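Local coordinates for protein restriction endonuclease EcoP15I, modification subunit (Escherichia coli, PDB 4ZCF) that methylates one adenine in the DNA site 5'-CAGCAG-3', using S-adenosyl-L-methionine, and serves with the Res subunit in type III restriction, at residues Trp60-Ala66 with Leu175-Pro180; Tyr65-Leu69 with Tyr135-Arg139; Leu72-Leu77 with Glu104-His108; Pro125-Gly129 with Ser198-Glu203. All coordinates share one frame; numbering follows the deposited sequence.

How the interactions relate
The four contacts illustrate how a methyltransferase core is joined to the segments that precede it in the chain. Interactions 1 and 2 have centres about 7 Å apart and share Tyr-65 and Ala-66 on helix 63-71, which lies against helix 171-188 on one side and the 135-139 loop on another. Interaction 3, about 13 Å from interaction 2, follows where that helix gives way to strand 76-80; Lys-107 joins the two contacts by reaching back to Leu-69. It closes before interaction 4 opens, about 27 Å away at another part of the same ten-stranded sheet. The segments of interactions 1 and 4 alternate along the chain and touch through Phe-177 and Pro-125.

Interaction 1 (Trp60-Ala66 with Leu175-Pro180); sequences WLGKSYA and LTFIYP
The indole of Trp-60 has Leu-175 on one face and Lys-63 CB, from its own segment, on the other. Leu-175 CB stands over the five-membered ring, 3.7 Å from its centroid and 17° off the normal, a CH-pi contact. At one edge Trp-60 NE1 donates to Thr-176 OG1 (3.1 Å), nearly in the ring plane but along a bent path of 135°; at another, Trp-60 CH2 meets Tyr-179 CD2 at 3.9 Å. With CG placed between the backbone N and the carbonyl carbon (chi1 79°), the ring turns onto helix 171-188. The methyl CG2 of Thr-176 abuts the edge of the Tyr-65 ring at CD2 (3.6 Å), while Ala-66 CB settles against Tyr-179 CD1 (3.8 Å) and the ring of Pro-180. Gly-62, in the type II turn that leads into helix 63-71, takes a positive phi at which a beta carbon would press on the preceding carbonyl O. Trp-60, at the end of strand 57-60, pairs antiparallel with a strand of the second subunit, so that beta structure runs across the dimer interface. Because Thr-176 OG1 accepts from the indole while bonding to Ser-172 O one turn earlier, the buried N-H is satisfied within an otherwise apolar junction.

Interaction 2 (Tyr65-Leu69 with Tyr135-Arg139); sequences YARLL and YNDDR
Tyr-65 and Tyr-135 direct their hydroxyls at a single oxygen, OD2 of Asp-137, and this is the tight half of the contact. Tyr-65 OH donates to Asp-137 OD2 over 2.7 Å on the syn side, with its ring and the carboxylate nearly coplanar, 19° apart. Tyr-135 OH donates to the anti lone pair of the same OD2, also at 2.7 Å. Two donors on one oxygen probably favour the ionised carboxylate and fix its rotation. Leu-69 fills in beside them: its CD1 lies 3.6 Å above the plane of the Tyr-65 ring, offset toward the rim, and its CD2 touches Tyr-135 OH at 3.4 Å. Replacing Asp-137 by an alanine would probably leave both buried phenol hydroxyls without their shared acceptor and the tyrosine rings freer to shift. In the fold, the contact joins helix 63-71 to the long loop between strand 117-122 and helix 143-150, with helices 154-164 and 171-188 packed around the two tyrosines. The other half is looser and nearer to solvent. Arg-139, bent at its second torsion (chi2 -82°), brings CB and CG to 3.9 Å from Tyr-65 OH, and its guanidinium passes Leu-69 CD1 obliquely. Arg-139 NE is 3.7 Å from OD2 of the exposed Asp-138, a long ion pair with the oxygen well out of the guanidinium plane.

Interaction 3 (Leu72-Leu77 with Glu104-His108); sequences LPPKTL and EVLKH
Thr-76 and Glu-104 lead the hydrogen bonding. Glu-104 OE2 accepts from Lys-75 N (2.7 Å) through its syn lone pair and from Thr-76 OG1 (2.7 Å) through its anti lone pair, with a weak third bond from Thr-76 N. The glutamate chain, bent at its second torsion (chi2 72°), reaches the backbone of Lys-75 and Thr-76. Thr-76 OG1 passes the network on, accepting from His-108 NE2 at 2.9 Å almost in the imidazole plane. Lys-107, extended beyond CG, gives NZ to Leu-72 O (2.6 Å) from above the carbonyl plane, and also to Leu-69 O in helix 63-71. A water bridges Pro-73 O and Glu-104 OE1. With an alanine at Glu-104, Lys-75 N and Thr-76 OG1 would probably be left without their shared acceptor, and the bridging water without one of its anchors. The apolar part belongs to Pro-74: its CB sits over a face of the His-108 ring, 4.0 Å from the centroid, and its CG packs on Lys-107 CB (3.9 Å). Such bonding docks strand 76-80, an edge strand, within this chain, of the ten-stranded sheet, onto helix 102-113, which forms the beta-alpha-beta crossover between parallel strands 96-99 and 117-122 in a Rossmann-like methyltransferase core.

Interaction 4 (Pro125-Gly129 with Ser198-Glu203); sequences PYNTG and SIDHNE
Asp-200, whose CB rests against Tyr-126 CD2, has its OD1 gripped twice by Asn-202. The backbone N of Asn-202 meets Asp-200 OD1 at 3.1 Å, almost straight (165°) but from above the carboxylate plane, closing an Asx turn; Asn-202 ND2 takes the syn lone pair of that oxygen at 2.7 Å. The Tyr-126 ring lies against this turn. One face of it receives Ile-199 CA, 4.0 Å from the centroid in a CH-pi contact, and Asp-200 N above its centre. The phenol OH passes Ser-198 CB at 3.5 Å and is hydrogen-bonded to Glu-242. Asn-127, with CG anti to the backbone N (chi1 -163°), points ND2 at Glu-203 OE2 (3.1 Å, 143°), arriving from above the carboxylate plane; Ser-169 O also binds this ND2, and His-171 engages Glu-203 OE1. Thr-128 O and Asn-202 OD1 share a water. A manganese ion lies about 4 Å from the Asn-202 side chain. Pro-125 and Tyr-126 end the Asp-Pro-Pro-Tyr motif of N6-adenine methyltransferases, predicted to bind S-adenosylmethionine. The motif loop emerges from strand 117-122 and leans on the end of its parallel neighbour 193-199, which is flanked on its other side by antiparallel strand 241-248; Glu-203 is the N-cap of helix 204-215, and Trp-174 of helix 171-188 packs on both Asn-127 and Glu-203.

Interaction 1 (Trp60-Ala66 with Leu175-Pro180)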
loop_
_atom_site.group_PDB
_atom_site.type_symbol
_atom_site.label_atom_id
_atom_site.label_comp_id
_atom_site.label_asym_id
_atom_site.label_seq_id
_atom_site.Cartn_x
_atom_site.Cartn_y
_atom_site.Cartn_z
ATOM N N TRP A 60 19.586 -5.318 2.050
ATOM C CA TRP A 60 20.078 -6.660 1.854
ATOM C C TRP A 60 20.976 -6.662 0.609
ATOM O O TRP A 60 20.764 -5.839 -0.295
ATOM C CB TRP A 60 18.896 -7.678 1.785
ATOM C CG TRP A 60 18.166 -7.733 0.479
ATOM C CD1 TRP A 60 18.446 -8.544 -0.574
ATOM C CD2 TRP A 60 17.050 -6.924 0.077
ATOM N NE1 TRP A 60 17.570 -8.302 -1.607
ATOM C CE2 TRP A 60 16.729 -7.285 -1.252
ATOM C CE3 TRP A 60 16.293 -5.916 0.706
ATOM C CZ2 TRP A 60 15.694 -6.678 -1.966
ATOM C CZ3 TRP A 60 15.236 -5.345 0.009
ATOM C CH2 TRP A 60 14.934 -5.739 -1.304
ATOM N N LEU A 61 21.998 -7.551 0.581
ATOM C CA LEU A 61 22.915 -7.756 -0.563
ATOM C C LEU A 61 22.072 -8.436 -1.647
ATOM O O LEU A 61 21.525 -9.525 -1.404
ATOM C CB LEU A 61 24.103 -8.662 -0.144
ATOM C CG LEU A 61 25.084 -9.158 -1.244
ATOM C CD1 LEU A 61 26.032 -8.045 -1.699
ATOM C CD2 LEU A 61 25.875 -10.397 -0.777
ATOM N N GLY A 62 21.908 -7.757 -2.787
ATOM C CA GLY A 62 21.047 -8.237 -3.866
ATOM C C GLY A 62 19.887 -7.303 -4.162
ATOM O O GLY A 62 19.148 -7.522 -5.126
ATOM N N LYS A 63 19.734 -6.226 -3.351
ATOM C CA LYS A 63 18.724 -5.194 -3.547
ATOM C C LYS A 63 18.953 -4.504 -4.886
ATOM O O LYS A 63 17.983 -4.266 -5.611
ATOM C CB LYS A 63 18.747 -4.174 -2.391
ATOM C CG LYS A 63 17.536 -3.252 -2.378
ATOM C CD LYS A 63 17.365 -2.494 -1.063
ATOM C CE LYS A 63 16.189 -1.535 -1.163
ATOM N NZ LYS A 63 15.751 -1.021 0.161
ATOM N N SER A 64 20.238 -4.186 -5.214
ATOM C CA SER A 64 20.629 -3.553 -6.485
ATOM C C SER A 64 20.397 -4.493 -7.657
ATOM O O SER A 64 20.028 -4.023 -8.736
ATOM C CB SER A 64 22.077 -3.054 -6.452
ATOM O OG SER A 64 22.995 -3.983 -5.896
ATOM N N TYR A 65 20.594 -5.817 -7.431
ATOM C CA TYR A 65 20.357 -6.916 -8.371
ATOM C C TYR A 65 18.849 -7.090 -8.623
ATOM O O TYR A 65 18.456 -7.311 -9.773
ATOM C CB TYR A 65 20.975 -8.235 -7.843
ATOM C CG TYR A 65 20.883 -9.406 -8.807
ATOM C CD1 TYR A 65 21.789 -9.546 -9.853
ATOM C CD2 TYR A 65 19.918 -10.395 -8.644
ATOM C CE1 TYR A 65 21.712 -10.620 -10.739
ATOM C CE2 TYR A 65 19.848 -11.489 -9.508
ATOM C CZ TYR A 65 20.741 -11.592 -10.562
ATOM O OH TYR A 65 20.685 -12.665 -11.421
ATOM N N ALA A 66 18.016 -7.027 -7.558
ATOM C CA ALA A 66 16.547 -7.125 -7.656
ATOM C C ALA A 66 15.979 -5.924 -8.425
ATOM O O ALA A 66 15.072 -6.100 -9.230
ATOM C CB ALA A 66 15.921 -7.216 -6.276
ATOM N N LEU A 175 14.348 -12.076 -0.445
ATOM C CA LEU A 175 13.974 -10.701 -0.831
ATOM C C LEU A 175 14.385 -10.361 -2.268
ATOM O O LEU A 175 13.674 -9.621 -2.951
ATOM C CB LEU A 175 14.530 -9.673 0.157
ATOM C CG LEU A 175 13.971 -9.698 1.605
ATOM C CD1 LEU A 175 14.877 -8.924 2.538
ATOM C CD2 LEU A 175 12.572 -9.102 1.697
ATOM N N THR A 176 15.502 -10.955 -2.753
ATOM C CA THR A 176 15.998 -10.778 -4.124
ATOM C C THR A 176 14.993 -11.444 -5.075
ATOM O O THR A 176 14.749 -10.933 -6.169
ATOM C CB THR A 176 17.441 -11.348 -4.269
ATOM O OG1 THR A 176 18.264 -10.855 -3.209
ATOM C CG2 THR A 176 18.087 -11.009 -5.620
ATOM N N PHE A 177 14.416 -12.578 -4.651
ATOM C CA PHE A 177 13.420 -13.321 -5.418
ATOM C C PHE A 177 12.070 -12.592 -5.539
ATOM O O PHE A 177 11.622 -12.405 -6.672
ATOM C CB PHE A 177 13.282 -14.770 -4.909
ATOM C CG PHE A 177 12.106 -15.550 -5.472
ATOM C CD1 PHE A 177 12.036 -15.855 -6.826
ATOM C CD2 PHE A 177 11.082 -15.989 -4.642
ATOM C CE1 PHE A 177 10.949 -16.554 -7.344
ATOM C CE2 PHE A 177 9.990 -16.669 -5.162
ATOM C CZ PHE A 177 9.932 -16.950 -6.509
ATOM N N ILE A 178 11.431 -12.156 -4.411
ATOM C CA ILE A 178 10.113 -11.477 -4.501
ATOM C C ILE A 178 10.093 -10.053 -5.012
ATOM O O ILE A 178 9.139 -9.708 -5.702
ATOM C CB ILE A 178 9.141 -11.661 -3.290
ATOM C CG1 ILE A 178 9.821 -11.359 -1.959
ATOM C CG2 ILE A 178 8.464 -13.048 -3.276
ATOM C CD1 ILE A 178 9.866 -9.917 -1.561
ATOM N N TYR A 179 11.062 -9.192 -4.592
ATOM C CA TYR A 179 11.117 -7.776 -4.988
ATOM C C TYR A 179 10.695 -7.473 -6.447
ATOM O O TYR A 179 9.765 -6.662 -6.620
ATOM C CB TYR A 179 12.481 -7.112 -4.653
ATOM C CG TYR A 179 12.526 -5.627 -4.989
ATOM C CD1 TYR A 179 12.720 -5.192 -6.297
ATOM C CD2 TYR A 179 12.315 -4.660 -4.005
ATOM C CE1 TYR A 179 12.658 -3.843 -6.630
ATOM C CE2 TYR A 179 12.282 -3.302 -4.324
ATOM C CZ TYR A 179 12.456 -2.900 -5.641
ATOM O OH TYR A 179 12.415 -1.571 -6.001
ATOM N N PRO A 180 11.356 -8.023 -7.516
ATOM C CA PRO A 180 10.979 -7.613 -8.874
ATOM C C PRO A 180 9.576 -8.047 -9.272
ATOM O O PRO A 180 8.928 -7.382 -10.088
ATOM C CB PRO A 180 12.066 -8.237 -9.731
ATOM C CG PRO A 180 12.513 -9.432 -8.966
ATOM C CD PRO A 180 12.494 -8.973 -7.555
#

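Interaction 2 (Tyr65-Leu69 with Tyr135-Arg139)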
loop_
_atom_site.group_PDB
_atom_site.type_symbol
_atom_site.label_atom_id
_atom_site.label_comp_id
_atom_site.label_asym_id
_atom_site.label_seq_id
_atom_site.Cartn_x
_atom_site.Cartn_y
_atom_site.Cartn_z
ATOM N N TYR A 65 20.594 -5.817 -7.431
ATOM C CA TYR A 65 20.357 -6.916 -8.371
ATOM C C TYR A 65 18.849 -7.090 -8.623
ATOM O O TYR A 65 18.456 -7.311 -9.773
ATOM C CB TYR A 65 20.975 -8.235 -7.843
ATOM C CG TYR A 65 20.883 -9.406 -8.807
ATOM C CD1 TYR A 65 21.789 -9.546 -9.853
ATOM C CD2 TYR A 65 19.918 -10.395 -8.644
ATOM C CE1 TYR A 65 21.712 -10.620 -10.739
ATOM C CE2 TYR A 65 19.848 -11.489 -9.508
ATOM C CZ TYR A 65 20.741 -11.592 -10.562
ATOM O OH TYR A 65 20.685 -12.665 -11.421
ATOM N N ALA A 66 18.016 -7.027 -7.558
ATOM C CA ALA A 66 16.547 -7.125 -7.656
ATOM C C ALA A 66 15.979 -5.924 -8.425
ATOM O O ALA A 66 15.072 -6.100 -9.230
ATOM C CB ALA A 66 15.921 -7.216 -6.276
ATOM N N ARG A 67 16.548 -4.724 -8.219
ATOM C CA ARG A 67 16.158 -3.496 -8.935
ATOM C C ARG A 67 16.444 -3.598 -10.467
ATOM O O ARG A 67 15.633 -3.160 -11.286
ATOM C CB ARG A 67 16.831 -2.256 -8.315
ATOM C CG ARG A 67 16.134 -1.768 -7.041
ATOM C CD ARG A 67 16.623 -0.407 -6.560
ATOM N NE ARG A 67 17.830 -0.501 -5.731
ATOM C CZ ARG A 67 19.064 -0.215 -6.147
ATOM N NH1 ARG A 67 19.276 0.201 -7.392
ATOM N NH2 ARG A 67 20.094 -0.337 -5.319
ATOM N N LEU A 68 17.581 -4.218 -10.827
ATOM C CA LEU A 68 18.030 -4.479 -12.194
ATOM C C LEU A 68 17.064 -5.456 -12.881
ATOM O O LEU A 68 16.510 -5.132 -13.938
ATOM C CB LEU A 68 19.456 -5.067 -12.153
ATOM C CG LEU A 68 20.078 -5.465 -13.490
ATOM C CD1 LEU A 68 20.134 -4.272 -14.476
ATOM C CD2 LEU A 68 21.426 -6.049 -13.275
ATOM N N LEU A 69 16.846 -6.633 -12.243
ATOM C CA LEU A 69 15.926 -7.699 -12.653
ATOM C C LEU A 69 14.556 -7.198 -13.067
ATOM O O LEU A 69 13.955 -7.809 -13.944
ATOM C CB LEU A 69 15.756 -8.702 -11.502
ATOM C CG LEU A 69 16.368 -10.106 -11.647
ATOM C CD1 LEU A 69 17.790 -10.064 -12.229
ATOM C CD2 LEU A 69 16.341 -10.843 -10.309
ATOM N N TYR A 135 17.493 -19.762 -3.889
ATOM C CA TYR A 135 17.497 -18.769 -4.951
ATOM C C TYR A 135 18.330 -19.335 -6.117
ATOM O O TYR A 135 19.443 -19.852 -5.902
ATOM C CB TYR A 135 18.096 -17.414 -4.524
ATOM C CG TYR A 135 17.916 -16.387 -5.620
ATOM C CD1 TYR A 135 18.823 -16.299 -6.677
ATOM C CD2 TYR A 135 16.762 -15.613 -5.688
ATOM C CE1 TYR A 135 18.585 -15.463 -7.766
ATOM C CE2 TYR A 135 16.528 -14.756 -6.759
ATOM C CZ TYR A 135 17.446 -14.674 -7.787
ATOM O OH TYR A 135 17.184 -13.831 -8.828
ATOM N N ASN A 136 17.779 -19.217 -7.342
ATOM C CA ASN A 136 18.396 -19.611 -8.612
ATOM C C ASN A 136 17.632 -18.934 -9.752
ATOM O O ASN A 136 16.405 -18.844 -9.711
ATOM C CB ASN A 136 18.428 -21.167 -8.815
ATOM C CG ASN A 136 19.640 -21.904 -8.219
ATOM O OD1 ASN A 136 20.789 -21.415 -8.193
ATOM N ND2 ASN A 136 19.415 -23.125 -7.748
ATOM N N ASP A 137 18.362 -18.445 -10.752
ATOM C CA ASP A 137 17.778 -17.840 -11.939
ATOM C C ASP A 137 18.582 -18.229 -13.199
ATOM O O ASP A 137 19.602 -18.926 -13.099
ATOM C CB ASP A 137 17.606 -16.317 -11.776
ATOM C CG ASP A 137 18.878 -15.499 -11.643
ATOM O OD1 ASP A 137 19.846 -15.773 -12.387
ATOM O OD2 ASP A 137 18.869 -14.518 -10.875
ATOM N N ASP A 138 18.109 -17.783 -14.375
ATOM C CA ASP A 138 18.722 -18.048 -15.679
ATOM C C ASP A 138 20.064 -17.296 -15.847
ATOM O O ASP A 138 21.120 -17.936 -15.815
ATOM C CB ASP A 138 17.724 -17.706 -16.802
ATOM C CG ASP A 138 17.241 -16.261 -16.760
ATOM O OD1 ASP A 138 16.494 -15.908 -15.806
ATOM O OD2 ASP A 138 17.694 -15.458 -17.619
ATOM N N ARG A 139 19.996 -15.941 -15.993
ATOM C CA ARG A 139 21.041 -14.914 -16.162
ATOM C C ARG A 139 22.494 -15.385 -16.033
ATOM O O ARG A 139 23.368 -14.886 -16.742
ATOM C CB ARG A 139 20.777 -13.737 -15.209
ATOM C CG ARG A 139 19.306 -13.334 -15.049
ATOM C CD ARG A 139 18.833 -12.439 -16.175
ATOM N NE ARG A 139 17.411 -12.098 -16.072
ATOM C CZ ARG A 139 16.686 -11.629 -17.084
ATOM N NH1 ARG A 139 17.234 -11.465 -18.281
ATOM N NH2 ARG A 139 15.405 -11.332 -16.909
#

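Interaction 3 (Leu72-Leu77 with Glu104-His108)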
loop_
_atom_site.group_PDB
_atom_site.type_symbol
_atom_site.label_atom_id
_atom_site.label_comp_id
_atom_site.label_asym_id
_atom_site.label_seq_id
_atom_site.Cartn_x
_atom_site.Cartn_y
_atom_site.Cartn_z
ATOM N N LEU A 72 15.184 -4.936 -16.464
ATOM C CA LEU A 72 15.679 -5.781 -17.553
ATOM C C LEU A 72 14.487 -6.078 -18.479
ATOM O O LEU A 72 13.395 -6.332 -17.970
ATOM C CB LEU A 72 16.250 -7.104 -16.995
ATOM C CG LEU A 72 17.741 -7.131 -16.676
ATOM C CD1 LEU A 72 18.141 -8.423 -15.998
ATOM C CD2 LEU A 72 18.572 -6.935 -17.910
ATOM N N PRO A 73 14.618 -5.981 -19.824
ATOM C CA PRO A 73 13.427 -6.164 -20.679
ATOM C C PRO A 73 13.085 -7.632 -21.006
ATOM O O PRO A 73 13.967 -8.491 -20.893
ATOM C CB PRO A 73 13.804 -5.371 -21.933
ATOM C CG PRO A 73 15.283 -5.576 -22.046
ATOM C CD PRO A 73 15.812 -5.648 -20.636
ATOM N N PRO A 74 11.847 -7.944 -21.475
ATOM C CA PRO A 74 11.550 -9.333 -21.857
ATOM C C PRO A 74 12.465 -9.841 -22.969
ATOM O O PRO A 74 12.783 -9.103 -23.900
ATOM C CB PRO A 74 10.074 -9.298 -22.281
ATOM C CG PRO A 74 9.532 -8.051 -21.683
ATOM C CD PRO A 74 10.668 -7.077 -21.676
ATOM N N LYS A 75 12.955 -11.079 -22.787
ATOM C CA LYS A 75 13.872 -11.869 -23.622
ATOM C C LYS A 75 13.056 -12.934 -24.416
ATOM O O LYS A 75 13.646 -13.801 -25.067
ATOM C CB LYS A 75 14.801 -12.655 -22.659
ATOM C CG LYS A 75 16.244 -12.194 -22.533
ATOM C CD LYS A 75 16.985 -13.155 -21.593
ATOM C CE LYS A 75 18.475 -12.910 -21.518
ATOM N NZ LYS A 75 19.130 -13.755 -20.476
ATOM N N THR A 76 11.715 -12.924 -24.278
ATOM C CA THR A 76 10.833 -13.934 -24.851
ATOM C C THR A 76 9.674 -13.345 -25.652
ATOM O O THR A 76 9.492 -12.128 -25.733
ATOM C CB THR A 76 10.245 -14.797 -23.695
ATOM O OG1 THR A 76 9.624 -13.955 -22.719
ATOM C CG2 THR A 76 11.262 -15.700 -23.025
ATOM N N LEU A 77 8.877 -14.243 -26.241
ATOM C CA LEU A 77 7.639 -13.943 -26.939
ATOM C C LEU A 77 6.531 -14.793 -26.267
ATOM O O LEU A 77 6.818 -15.693 -25.477
ATOM C CB LEU A 77 7.727 -14.279 -28.445
ATOM C CG LEU A 77 8.893 -13.743 -29.295
ATOM C CD1 LEU A 77 8.693 -14.120 -30.754
ATOM C CD2 LEU A 77 9.023 -12.212 -29.205
ATOM N N GLU A 104 8.847 -12.718 -16.026
ATOM C CA GLU A 104 8.858 -12.543 -17.478
ATOM C C GLU A 104 7.418 -12.375 -18.006
ATOM O O GLU A 104 7.143 -11.446 -18.785
ATOM C CB GLU A 104 9.573 -13.735 -18.131
ATOM C CG GLU A 104 9.881 -13.533 -19.606
ATOM C CD GLU A 104 10.975 -12.554 -19.995
ATOM O OE1 GLU A 104 11.694 -12.050 -19.102
ATOM O OE2 GLU A 104 11.133 -12.323 -21.215
ATOM N N VAL A 105 6.490 -13.228 -17.513
ATOM C CA VAL A 105 5.064 -13.161 -17.864
ATOM C C VAL A 105 4.410 -11.825 -17.457
ATOM O O VAL A 105 3.668 -11.263 -18.250
ATOM C CB VAL A 105 4.268 -14.400 -17.403
ATOM C CG1 VAL A 105 2.781 -14.203 -17.627
ATOM C CG2 VAL A 105 4.761 -15.669 -18.100
ATOM N N LEU A 106 4.711 -11.304 -16.260
ATOM C CA LEU A 106 4.179 -10.020 -15.765
ATOM C C LEU A 106 4.703 -8.851 -16.594
ATOM O O LEU A 106 3.928 -7.956 -16.906
ATOM C CB LEU A 106 4.514 -9.801 -14.277
ATOM C CG LEU A 106 3.812 -10.660 -13.241
ATOM C CD1 LEU A 106 4.473 -10.513 -11.899
ATOM C CD2 LEU A 106 2.349 -10.324 -13.163
ATOM N N LYS A 107 6.000 -8.883 -16.999
ATOM C CA LYS A 107 6.594 -7.867 -17.884
ATOM C C LYS A 107 5.870 -7.766 -19.234
ATOM O O LYS A 107 5.731 -6.651 -19.749
ATOM C CB LYS A 107 8.085 -8.107 -18.101
ATOM C CG LYS A 107 8.946 -7.775 -16.886
ATOM C CD LYS A 107 10.376 -8.158 -17.162
ATOM C CE LYS A 107 11.287 -7.819 -16.020
ATOM N NZ LYS A 107 12.679 -8.254 -16.312
ATOM N N HIS A 108 5.373 -8.903 -19.796
ATOM C CA HIS A 108 4.612 -8.883 -21.064
ATOM C C HIS A 108 3.191 -8.275 -20.873
ATOM O O HIS A 108 2.557 -7.827 -21.850
ATOM C CB HIS A 108 4.475 -10.302 -21.659
ATOM C CG HIS A 108 5.707 -10.846 -22.326
ATOM N ND1 HIS A 108 6.026 -10.519 -23.616
ATOM C CD2 HIS A 108 6.615 -11.739 -21.869
ATOM C CE1 HIS A 108 7.142 -11.169 -23.886
ATOM N NE2 HIS A 108 7.539 -11.905 -22.859
HETATM O O HOH W 1 13.939 -10.437 -19.092
#

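Interaction 4 (Pro125-Gly129 with Ser198-Glu203)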
loop_
_atom_site.group_PDB
_atom_site.type_symbol
_atom_site.label_atom_id
_atom_site.label_comp_id
_atom_site.label_asym_id
_atom_site.label_seq_id
_atom_site.Cartn_x
_atom_site.Cartn_y
_atom_site.Cartn_z
ATOM N N PRO A 125 6.576 -19.027 -2.036
ATOM C CA PRO A 125 7.235 -19.974 -1.125
ATOM C C PRO A 125 7.567 -19.228 0.175
ATOM O O PRO A 125 7.964 -18.044 0.167
ATOM C CB PRO A 125 8.485 -20.426 -1.890
ATOM C CG PRO A 125 8.750 -19.359 -2.906
ATOM C CD PRO A 125 7.446 -18.640 -3.176
ATOM N N TYR A 126 7.288 -19.885 1.299
ATOM C CA TYR A 126 7.537 -19.374 2.633
ATOM C C TYR A 126 9.031 -19.683 2.837
ATOM O O TYR A 126 9.630 -20.337 1.975
ATOM C CB TYR A 126 6.681 -20.188 3.614
ATOM C CG TYR A 126 5.172 -20.017 3.533
ATOM C CD1 TYR A 126 4.586 -19.245 2.532
ATOM C CD2 TYR A 126 4.329 -20.627 4.463
ATOM C CE1 TYR A 126 3.201 -19.123 2.427
ATOM C CE2 TYR A 126 2.942 -20.467 4.401
ATOM C CZ TYR A 126 2.383 -19.708 3.385
ATOM O OH TYR A 126 1.018 -19.578 3.290
ATOM N N ASN A 127 9.679 -19.244 3.889
ATOM C CA ASN A 127 11.080 -19.707 3.883
ATOM C C ASN A 127 11.295 -20.602 5.081
ATOM O O ASN A 127 12.162 -20.375 5.926
ATOM C CB ASN A 127 12.080 -18.559 3.713
ATOM C CG ASN A 127 13.482 -18.906 3.292
ATOM O OD1 ASN A 127 13.875 -20.060 3.097
ATOM N ND2 ASN A 127 14.306 -17.890 3.249
ATOM N N THR A 128 10.425 -21.618 5.135
ATOM C CA THR A 128 10.233 -22.674 6.123
ATOM C C THR A 128 11.519 -23.351 6.563
ATOM O O THR A 128 11.650 -23.695 7.744
ATOM C CB THR A 128 9.183 -23.665 5.562
ATOM O OG1 THR A 128 7.857 -23.091 5.620
ATOM C CG2 THR A 128 9.197 -24.989 6.253
ATOM N N GLY A 129 12.432 -23.560 5.614
ATOM C CA GLY A 129 13.686 -24.279 5.816
ATOM C C GLY A 129 13.507 -25.778 5.625
ATOM O O GLY A 129 14.432 -26.543 5.895
ATOM N N SER A 198 -0.031 -14.489 1.235
ATOM C CA SER A 198 0.041 -15.528 2.263
ATOM C C SER A 198 1.483 -15.737 2.655
ATOM O O SER A 198 2.346 -15.830 1.787
ATOM C CB SER A 198 -0.492 -16.861 1.736
ATOM O OG SER A 198 -1.907 -16.889 1.715
ATOM N N ILE A 199 1.748 -15.820 3.968
ATOM C CA ILE A 199 3.071 -16.095 4.527
ATOM C C ILE A 199 2.875 -16.652 5.872
ATOM O O ILE A 199 1.771 -16.597 6.380
ATOM C CB ILE A 199 4.077 -14.903 4.607
ATOM C CG1 ILE A 199 3.403 -13.548 4.678
ATOM C CG2 ILE A 199 5.275 -15.018 3.596
ATOM C CD1 ILE A 199 3.036 -13.150 5.994
ATOM N N ASP A 200 3.962 -17.142 6.466
ATOM C CA ASP A 200 4.036 -17.682 7.813
ATOM C C ASP A 200 5.128 -16.852 8.584
ATOM O O ASP A 200 5.546 -15.817 8.080
ATOM C CB ASP A 200 4.225 -19.242 7.783
ATOM C CG ASP A 200 5.624 -19.855 7.814
ATOM O OD1 ASP A 200 6.609 -19.143 7.482
ATOM O OD2 ASP A 200 5.741 -21.041 8.192
ATOM N N HIS A 201 5.543 -17.260 9.783
ATOM C CA HIS A 201 6.498 -16.497 10.614
ATOM C C HIS A 201 7.921 -16.325 10.074
ATOM O O HIS A 201 8.669 -15.487 10.578
ATOM C CB HIS A 201 6.553 -17.071 12.029
ATOM C CG HIS A 201 7.106 -18.454 12.069
ATOM N ND1 HIS A 201 6.300 -19.554 11.867
ATOM C CD2 HIS A 201 8.373 -18.868 12.277
ATOM C CE1 HIS A 201 7.102 -20.600 11.940
ATOM N NE2 HIS A 201 8.353 -20.233 12.209
ATOM N N ASN A 202 8.315 -17.135 9.098
ATOM C CA ASN A 202 9.674 -17.073 8.565
ATOM C C ASN A 202 10.041 -15.752 7.907
ATOM O O ASN A 202 11.053 -15.163 8.285
ATOM C CB ASN A 202 9.983 -18.286 7.697
ATOM C CG ASN A 202 9.926 -19.557 8.483
ATOM O OD1 ASN A 202 10.740 -19.787 9.374
ATOM N ND2 ASN A 202 8.899 -20.364 8.248
ATOM N N GLU A 203 9.174 -15.246 7.011
ATOM C CA GLU A 203 9.390 -14.007 6.249
ATOM C C GLU A 203 8.342 -12.911 6.451
ATOM O O GLU A 203 8.375 -11.916 5.720
ATOM C CB GLU A 203 9.537 -14.323 4.738
ATOM C CG GLU A 203 10.654 -15.297 4.402
ATOM C CD GLU A 203 12.058 -14.811 4.707
ATOM O OE1 GLU A 203 12.271 -13.578 4.709
ATOM O OE2 GLU A 203 12.947 -15.662 4.947
HETATM O O HOH W 2 10.051 -22.454 10.085
#